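Local coordinates for protein putative L-alanine-DL-glutamate epimerase (Burkholderia xenovorans, PDB 3GO2) that binds magnesium and probably acts as a racemase or epimerase of the mandelate racemase/muconate lactonizing enzyme family, at residues L11-K24 with T377-P389. Sequence-based numbering, arbitrary orientation.
Sequences LCCDAGWRNYHFVK and TDPVEEAILAHPP
Ile384 reaches from helix 381-386 onto the hairpin with both of its branches. Its CD1 lies 3.7 Å from Leu11 CD2, the two side chains crossing at about a right angle, and meets the CD2-CE2 side of the Phe22 ring obliquely. Its CG2, anti to the backbone N, turns to Cys13 CB at 3.9 Å. Pro379 covers one face of Phe22: CB stands 4.3 Å from the ring centroid, 13° off the normal, a CH-pi contact, and CG touches CD1. Cys13 SG lies in the ring plane at its edge. Lys24, fully extended, brings NZ to Glu381 OE1 in a salt bridge, modelled implausibly short and of doubtful geometry. After the helix the chain turns across the end of strand 11-14. Asp14 N donates a nearly straight hydrogen bond (174°) to His387 O, 2.7 Å away. One water joins Cys12 O to Ile384 O; another links Asp14 OD2 to His387 ND1, while NE2 of that ring is hydrogen-bonded to Glu354. Pro389 sets its CG against Cys12 SG (3.7 Å) and its CB against the Asn19 amide. The C-terminal segment packs on the first beta-hairpin of the three-stranded antiparallel sheet in the N-terminal capping domain, as in the enolase superfamily.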
ATOM      1  N   LEU A  11       7.369  29.050  38.972  1.00 16.82           N
ATOM      2  CA  LEU A  11       8.610  29.443  39.626  1.00 17.46           C
ATOM      3  C   LEU A  11       9.793  29.037  38.770  1.00 17.37           C
ATOM      4  O   LEU A  11       9.703  28.116  37.963  1.00 16.85           O
ATOM      5  CB  LEU A  11       8.745  28.781  41.005  1.00 17.46           C
ATOM      6  CG  LEU A  11       7.736  29.084  42.122  1.00 19.05           C
ATOM      7  CD1 LEU A  11       6.275  28.640  41.830  1.00 21.22           C
ATOM      8  CD2 LEU A  11       8.224  28.406  43.416  1.00 19.03           C
ATOM      9  N   CYS A  12      10.915  29.704  38.960  1.00 17.83           N
ATOM     10  CA  CYS A  12      12.121  29.421  38.157  1.00 18.29           C
ATOM     11  C   CYS A  12      13.370  29.609  39.013  1.00 18.11           C
ATOM     12  O   CYS A  12      13.411  30.499  39.853  1.00 18.24           O
ATOM     13  CB  CYS A  12      12.120  30.350  36.944  1.00 19.02           C
ATOM     14  SG  CYS A  12      13.483  30.118  35.799  1.00 23.03           S
ATOM     15  N   CYS A  13      14.373  28.742  38.850  1.00 17.76           N
ATOM     16  CA  CYS A  13      15.632  28.912  39.551  1.00 17.93           C
ATOM     17  C   CYS A  13      16.811  28.528  38.684  1.00 17.86           C
ATOM     18  O   CYS A  13      16.683  27.821  37.668  1.00 18.08           O
ATOM     19  CB  CYS A  13      15.633  28.113  40.856  1.00 18.38           C
ATOM     20  SG  CYS A  13      15.763  26.317  40.646  1.00 18.50           S
ATOM     21  N   ASP A  14      17.979  29.001  39.090  1.00 17.59           N
ATOM     22  CA  ASP A  14      19.220  28.716  38.376  1.00 17.73           C
ATOM     23  C   ASP A  14      19.561  27.231  38.456  1.00 17.97           C
ATOM     24  O   ASP A  14      19.491  26.633  39.528  1.00 16.69           O
ATOM     25  CB  ASP A  14      20.378  29.482  39.035  1.00 17.95           C
ATOM     26  CG  ASP A  14      21.656  29.338  38.270  1.00 20.66           C
ATOM     27  OD1 ASP A  14      21.644  29.623  37.066  1.00 27.63           O
ATOM     28  OD2 ASP A  14      22.657  28.905  38.857  1.00 28.43           O
ATOM     29  N   ALA A  15      19.925  26.658  37.307  1.00 18.07           N
ATOM     30  CA  ALA A  15      20.472  25.296  37.236  1.00 18.95           C
ATOM     31  C   ALA A  15      21.822  25.279  36.481  1.00 20.01           C
ATOM     32  O   ALA A  15      22.184  24.314  35.821  1.00 19.47           O
ATOM     33  CB  ALA A  15      19.429  24.317  36.596  1.00 17.92           C
ATOM     34  N   GLY A  16      22.567  26.373  36.587  1.00 21.55           N
ATOM     35  CA  GLY A  16      23.949  26.441  36.108  1.00 23.25           C
ATOM     36  C   GLY A  16      24.025  26.954  34.693  1.00 24.04           C
ATOM     37  O   GLY A  16      24.270  28.146  34.472  1.00 25.45           O
ATOM     38  N   TRP A  17      23.794  26.056  33.729  1.00 23.46           N
ATOM     39  CA  TRP A  17      23.844  26.373  32.297  1.00 23.07           C
ATOM     40  C   TRP A  17      22.450  26.457  31.690  1.00 22.58           C
ATOM     41  O   TRP A  17      22.279  26.622  30.482  1.00 23.08           O
ATOM     42  CB  TRP A  17      24.668  25.306  31.572  1.00 23.64           C
ATOM     43  CG  TRP A  17      24.130  23.923  31.764  1.00 22.42           C
ATOM     44  CD1 TRP A  17      24.320  23.117  32.842  1.00 22.37           C
ATOM     45  CD2 TRP A  17      23.319  23.184  30.849  1.00 22.62           C
ATOM     46  NE1 TRP A  17      23.674  21.925  32.661  1.00 23.81           N
ATOM     47  CE2 TRP A  17      23.043  21.942  31.451  1.00 23.35           C
ATOM     48  CE3 TRP A  17      22.785  23.458  29.591  1.00 23.14           C
ATOM     49  CZ2 TRP A  17      22.288  20.959  30.818  1.00 24.07           C
ATOM     50  CZ3 TRP A  17      22.029  22.488  28.965  1.00 24.15           C
ATOM     51  CH2 TRP A  17      21.773  21.260  29.581  1.00 23.76           C
ATOM     52  N   ARG A  18      21.446  26.339  32.561  1.00 21.25           N
ATOM     53  CA  ARG A  18      20.064  26.408  32.216  1.00 19.81           C
ATOM     54  C   ARG A  18      19.303  26.718  33.510  1.00 18.57           C
ATOM     55  O   ARG A  18      19.888  26.776  34.583  1.00 17.72           O
ATOM     56  CB  ARG A  18      19.586  25.076  31.622  1.00 19.60           C
ATOM     57  CG  ARG A  18      19.811  23.913  32.565  1.00 18.41           C
ATOM     58  CD  ARG A  18      19.313  22.593  31.981  1.00 18.38           C
ATOM     59  NE  ARG A  18      19.648  21.487  32.886  1.00 19.01           N
ATOM     60  CZ  ARG A  18      19.286  20.222  32.695  1.00 19.38           C
ATOM     61  NH1 ARG A  18      18.581  19.873  31.611  1.00 20.47           N
ATOM     62  NH2 ARG A  18      19.645  19.295  33.583  1.00 18.84           N
ATOM     63  N   ASN A  19      17.993  26.885  33.401  1.00 18.79           N
ATOM     64  CA  ASN A  19      17.158  27.056  34.569  1.00 18.41           C
ATOM     65  C   ASN A  19      16.249  25.866  34.750  1.00 18.39           C
ATOM     66  O   ASN A  19      15.973  25.128  33.793  1.00 19.42           O
ATOM     67  CB  ASN A  19      16.298  28.294  34.410  1.00 19.16           C
ATOM     68  CG  ASN A  19      17.130  29.556  34.333  1.00 18.04           C
ATOM     69  OD1 ASN A  19      18.101  29.700  35.077  1.00 20.14           O
ATOM     70  ND2 ASN A  19      16.751  30.469  33.448  1.00 21.15           N
ATOM     71  N   TYR A  20      15.753  25.710  35.966  1.00 16.92           N
ATOM     72  CA  TYR A  20      14.633  24.811  36.211  1.00 16.45           C
ATOM     73  C   TYR A  20      13.378  25.637  36.323  1.00 16.27           C
ATOM     74  O   TYR A  20      13.429  26.760  36.788  1.00 17.29           O
ATOM     75  CB  TYR A  20      14.784  24.080  37.522  1.00 16.06           C
ATOM     76  CG  TYR A  20      15.883  23.058  37.621  1.00 15.50           C
ATOM     77  CD1 TYR A  20      16.408  22.400  36.501  1.00 15.22           C
ATOM     78  CD2 TYR A  20      16.342  22.670  38.871  1.00 17.41           C
ATOM     79  CE1 TYR A  20      17.386  21.452  36.635  1.00 14.76           C
ATOM     80  CE2 TYR A  20      17.310  21.714  38.998  1.00 17.67           C
ATOM     81  CZ  TYR A  20      17.823  21.106  37.882  1.00 16.16           C
ATOM     82  OH  TYR A  20      18.787  20.133  38.047  1.00 16.83           O
ATOM     83  N   HIS A  21      12.246  25.067  35.925  1.00 15.56           N
ATOM     84  CA  HIS A  21      10.960  25.704  36.089  1.00 14.95           C
ATOM     85  C   HIS A  21       9.969  24.776  36.778  1.00 14.78           C
ATOM     86  O   HIS A  21      10.038  23.566  36.620  1.00 14.11           O
ATOM     87  CB  HIS A  21      10.366  26.089  34.728  1.00 15.50           C
ATOM     88  CG  HIS A  21      11.233  26.999  33.919  1.00 16.73           C
ATOM     89  ND1 HIS A  21      10.949  28.341  33.769  1.00 20.88           N
ATOM     90  CD2 HIS A  21      12.337  26.758  33.171  1.00 22.19           C
ATOM     91  CE1 HIS A  21      11.854  28.894  32.979  1.00 21.51           C
ATOM     92  NE2 HIS A  21      12.710  27.960  32.606  1.00 21.63           N
ATOM     93  N   PHE A  22       9.020  25.367  37.496  1.00 14.15           N
ATOM     94  CA  PHE A  22       8.046  24.605  38.272  1.00 13.84           C
ATOM     95  C   PHE A  22       6.681  25.208  38.161  1.00 14.71           C
ATOM     96  O   PHE A  22       6.564  26.433  38.027  1.00 14.41           O
ATOM     97  CB  PHE A  22       8.448  24.555  39.764  1.00 14.60           C
ATOM     98  CG  PHE A  22       9.834  24.100  39.990  1.00 14.20           C
ATOM     99  CD1 PHE A  22      10.136  22.754  40.003  1.00 15.45           C
ATOM    100  CD2 PHE A  22      10.870  25.004  40.154  1.00 14.44           C
ATOM    101  CE1 PHE A  22      11.453  22.327  40.174  1.00 14.91           C
ATOM    102  CE2 PHE A  22      12.177  24.577  40.340  1.00 15.42           C
ATOM    103  CZ  PHE A  22      12.466  23.253  40.334  1.00 15.06           C
ATOM    104  N   VAL A  23       5.671  24.339  38.181  1.00 13.34           N
ATOM    105  CA  VAL A  23       4.261  24.724  38.390  1.00 13.66           C
ATOM    106  C   VAL A  23       3.890  24.382  39.833  1.00 13.56           C
ATOM    107  O   VAL A  23       4.193  23.298  40.325  1.00 14.73           O
ATOM    108  CB  VAL A  23       3.290  24.006  37.442  1.00 13.72           C
ATOM    109  CG1 VAL A  23       1.821  24.375  37.753  1.00 14.78           C
ATOM    110  CG2 VAL A  23       3.631  24.360  35.989  1.00 14.55           C
ATOM    111  N   LYS A  24       3.237  25.334  40.489  1.00 14.23           N
ATOM    112  CA  LYS A  24       2.753  25.198  41.862  1.00 14.20           C
ATOM    113  C   LYS A  24       1.259  25.442  41.861  1.00 13.89           C
ATOM    114  O   LYS A  24       0.804  26.550  41.565  1.00 14.63           O
ATOM    115  CB  LYS A  24       3.421  26.229  42.771  1.00 14.87           C
ATOM    116  CG  LYS A  24       2.979  26.097  44.201  1.00 15.70           C
ATOM    117  CD  LYS A  24       3.489  27.241  45.057  1.00 18.09           C
ATOM    118  CE  LYS A  24       3.225  26.976  46.497  1.00 19.96           C
ATOM    119  NZ  LYS A  24       3.656  28.172  47.323  1.00 21.75           N
ATOM    120  N   THR A 377       8.768  14.046  45.828  1.00 15.55           N
ATOM    121  CA  THR A 377       9.631  15.152  46.259  1.00 15.24           C
ATOM    122  C   THR A 377       8.923  16.464  45.953  1.00 15.36           C
ATOM    123  O   THR A 377       8.095  16.521  45.048  1.00 16.45           O
ATOM    124  CB  THR A 377      11.010  15.056  45.586  1.00 15.17           C
ATOM    125  OG1 THR A 377      11.958  15.890  46.260  1.00 16.27           O
ATOM    126  CG2 THR A 377      10.942  15.495  44.103  1.00 14.23           C
ATOM    127  N   ASP A 378       9.215  17.502  46.738  1.00 15.27           N
ATOM    128  CA  ASP A 378       8.652  18.833  46.559  1.00 15.98           C
ATOM    129  C   ASP A 378       9.792  19.823  46.378  1.00 15.97           C
ATOM    130  O   ASP A 378      10.799  19.755  47.083  1.00 16.18           O
ATOM    131  CB  ASP A 378       7.866  19.255  47.801  1.00 15.96           C
ATOM    132  CG  ASP A 378       6.620  18.430  48.018  1.00 17.93           C
ATOM    133  OD1 ASP A 378       5.917  18.116  47.017  1.00 16.12           O
ATOM    134  OD2 ASP A 378       6.327  18.119  49.203  1.00 21.04           O
ATOM    135  N   PRO A 379       9.666  20.737  45.420  1.00 15.72           N
ATOM    136  CA  PRO A 379      10.563  21.887  45.401  1.00 16.18           C
ATOM    137  C   PRO A 379      10.422  22.678  46.690  1.00 16.02           C
ATOM    138  O   PRO A 379       9.351  22.696  47.297  1.00 16.83           O
ATOM    139  CB  PRO A 379      10.081  22.709  44.189  1.00 15.80           C
ATOM    140  CG  PRO A 379       9.306  21.722  43.370  1.00 15.14           C
ATOM    141  CD  PRO A 379       8.673  20.794  44.332  1.00 16.26           C
ATOM    142  N   VAL A 380      11.514  23.308  47.097  1.00 16.27           N
ATOM    143  CA  VAL A 380      11.567  24.105  48.329  1.00 16.68           C
ATOM    144  C   VAL A 380      11.629  25.586  47.963  1.00 16.78           C
ATOM    145  O   VAL A 380      12.603  26.047  47.376  1.00 18.04           O
ATOM    146  CB  VAL A 380      12.762  23.698  49.190  1.00 17.42           C
ATOM    147  CG1 VAL A 380      12.835  24.563  50.495  1.00 16.67           C
ATOM    148  CG2 VAL A 380      12.674  22.173  49.527  1.00 19.12           C
ATOM    149  N   GLU A 381      10.568  26.328  48.284  1.00 18.06           N
ATOM    150  CA  GLU A 381      10.462  27.707  47.830  1.00 18.31           C
ATOM    151  C   GLU A 381      11.593  28.624  48.270  1.00 18.06           C
ATOM    152  O   GLU A 381      12.069  29.422  47.469  1.00 17.79           O
ATOM    153  CB  GLU A 381       9.084  28.281  48.167  1.00 19.22           C
ATOM    154  CG  GLU A 381       8.085  27.636  47.250  1.00 20.51           C
ATOM    155  CD  GLU A 381       6.699  27.638  47.759  1.00 24.52           C
ATOM    156  OE1 GLU A 381       5.943  28.475  47.219  1.00 25.65           O
ATOM    157  OE2 GLU A 381       6.362  26.779  48.636  1.00 25.65           O
ATOM    158  N   GLU A 382      11.995  28.555  49.534  1.00 18.51           N
ATOM    159  CA  GLU A 382      13.112  29.385  49.987  1.00 19.00           C
ATOM    160  C   GLU A 382      14.396  29.077  49.198  1.00 18.47           C
ATOM    161  O   GLU A 382      15.180  29.987  48.862  1.00 18.45           O
ATOM    162  CB  GLU A 382      13.341  29.208  51.490  1.00 20.21           C
ATOM    163  CG  GLU A 382      14.422  30.136  52.040  1.00 22.02           C
ATOM    164  CD  GLU A 382      14.574  30.073  53.537  1.00 25.15           C
ATOM    165  OE1 GLU A 382      13.937  29.215  54.192  1.00 23.15           O
ATOM    166  OE2 GLU A 382      15.325  30.945  54.056  1.00 28.74           O
ATOM    167  N   ALA A 383      14.613  27.795  48.903  1.00 17.23           N
ATOM    168  CA  ALA A 383      15.833  27.376  48.198  1.00 17.22           C
ATOM    169  C   ALA A 383      15.797  27.832  46.737  1.00 16.76           C
ATOM    170  O   ALA A 383      16.811  28.263  46.190  1.00 17.60           O
ATOM    171  CB  ALA A 383      16.030  25.884  48.294  1.00 16.71           C
ATOM    172  N   ILE A 384      14.623  27.784  46.113  1.00 16.81           N
ATOM    173  CA  ILE A 384      14.441  28.321  44.762  1.00 17.32           C
ATOM    174  C   ILE A 384      14.870  29.778  44.738  1.00 17.85           C
ATOM    175  O   ILE A 384      15.553  30.232  43.831  1.00 17.93           O
ATOM    176  CB  ILE A 384      12.982  28.166  44.302  1.00 17.36           C
ATOM    177  CG1 ILE A 384      12.733  26.694  43.957  1.00 17.83           C
ATOM    178  CG2 ILE A 384      12.663  29.084  43.117  1.00 17.84           C
ATOM    179  CD1 ILE A 384      11.290  26.350  43.730  1.00 19.53           C
ATOM    180  N   LEU A 385      14.480  30.525  45.753  1.00 18.12           N
ATOM    181  CA  LEU A 385      14.777  31.963  45.744  1.00 19.71           C
ATOM    182  C   LEU A 385      16.223  32.266  46.113  1.00 20.01           C
ATOM    183  O   LEU A 385      16.700  33.372  45.853  1.00 21.43           O
ATOM    184  CB  LEU A 385      13.816  32.722  46.647  1.00 20.84           C
ATOM    185  CG  LEU A 385      12.375  32.743  46.139  1.00 22.03           C
ATOM    186  CD1 LEU A 385      11.420  33.232  47.252  1.00 22.63           C
ATOM    187  CD2 LEU A 385      12.206  33.539  44.855  1.00 24.52           C
ATOM    188  N   ALA A 386      16.931  31.298  46.692  1.00 19.86           N
ATOM    189  CA  ALA A 386      18.357  31.442  46.982  1.00 20.41           C
ATOM    190  C   ALA A 386      19.199  31.220  45.747  1.00 20.97           C
ATOM    191  O   ALA A 386      20.428  31.492  45.763  1.00 21.77           O
ATOM    192  CB  ALA A 386      18.781  30.482  48.070  1.00 20.33           C
ATOM    193  N   HIS A 387      18.550  30.731  44.682  1.00 20.22           N
ATOM    194  CA  HIS A 387      19.181  30.462  43.380  1.00 20.56           C
ATOM    195  C   HIS A 387      18.462  31.165  42.224  1.00 21.21           C
ATOM    196  O   HIS A 387      17.891  30.546  41.304  1.00 20.20           O
ATOM    197  CB  HIS A 387      19.247  28.942  43.181  1.00 20.54           C
ATOM    198  CG  HIS A 387      20.161  28.281  44.152  1.00 19.92           C
ATOM    199  ND1 HIS A 387      21.535  28.323  44.021  1.00 21.23           N
ATOM    200  CD2 HIS A 387      19.914  27.636  45.318  1.00 19.97           C
ATOM    201  CE1 HIS A 387      22.088  27.674  45.031  1.00 20.36           C
ATOM    202  NE2 HIS A 387      21.128  27.251  45.833  1.00 21.05           N
ATOM    203  N   PRO A 388      18.463  32.500  42.245  1.00 22.38           N
ATOM    204  CA  PRO A 388      17.787  33.267  41.198  1.00 22.80           C
ATOM    205  C   PRO A 388      18.333  32.932  39.793  1.00 24.05           C
ATOM    206  O   PRO A 388      19.535  32.728  39.668  1.00 25.03           O
ATOM    207  CB  PRO A 388      18.101  34.718  41.585  1.00 23.51           C
ATOM    208  CG  PRO A 388      19.294  34.641  42.424  1.00 22.90           C
ATOM    209  CD  PRO A 388      19.188  33.365  43.187  1.00 22.24           C
ATOM    210  N   PRO A 389      17.461  32.841  38.775  1.00 25.70           N
ATOM    211  CA  PRO A 389      17.869  32.459  37.417  1.00 27.12           C
ATOM    212  C   PRO A 389      18.514  33.586  36.619  1.00 28.69           C
ATOM    213  O   PRO A 389      18.986  34.556  37.208  1.00 28.98           O
ATOM    214  CB  PRO A 389      16.562  32.044  36.766  1.00 27.40           C
ATOM    215  CG  PRO A 389      15.515  32.791  37.445  1.00 27.61           C
ATOM    216  CD  PRO A 389      16.005  33.022  38.860  1.00 25.59           C
TER
HETATM  217  O   HOH W   1      14.539  31.963  41.887  1.00 18.21           O
HETATM  218  O   HOH W   2      22.671  29.428  41.704  1.00 27.66           O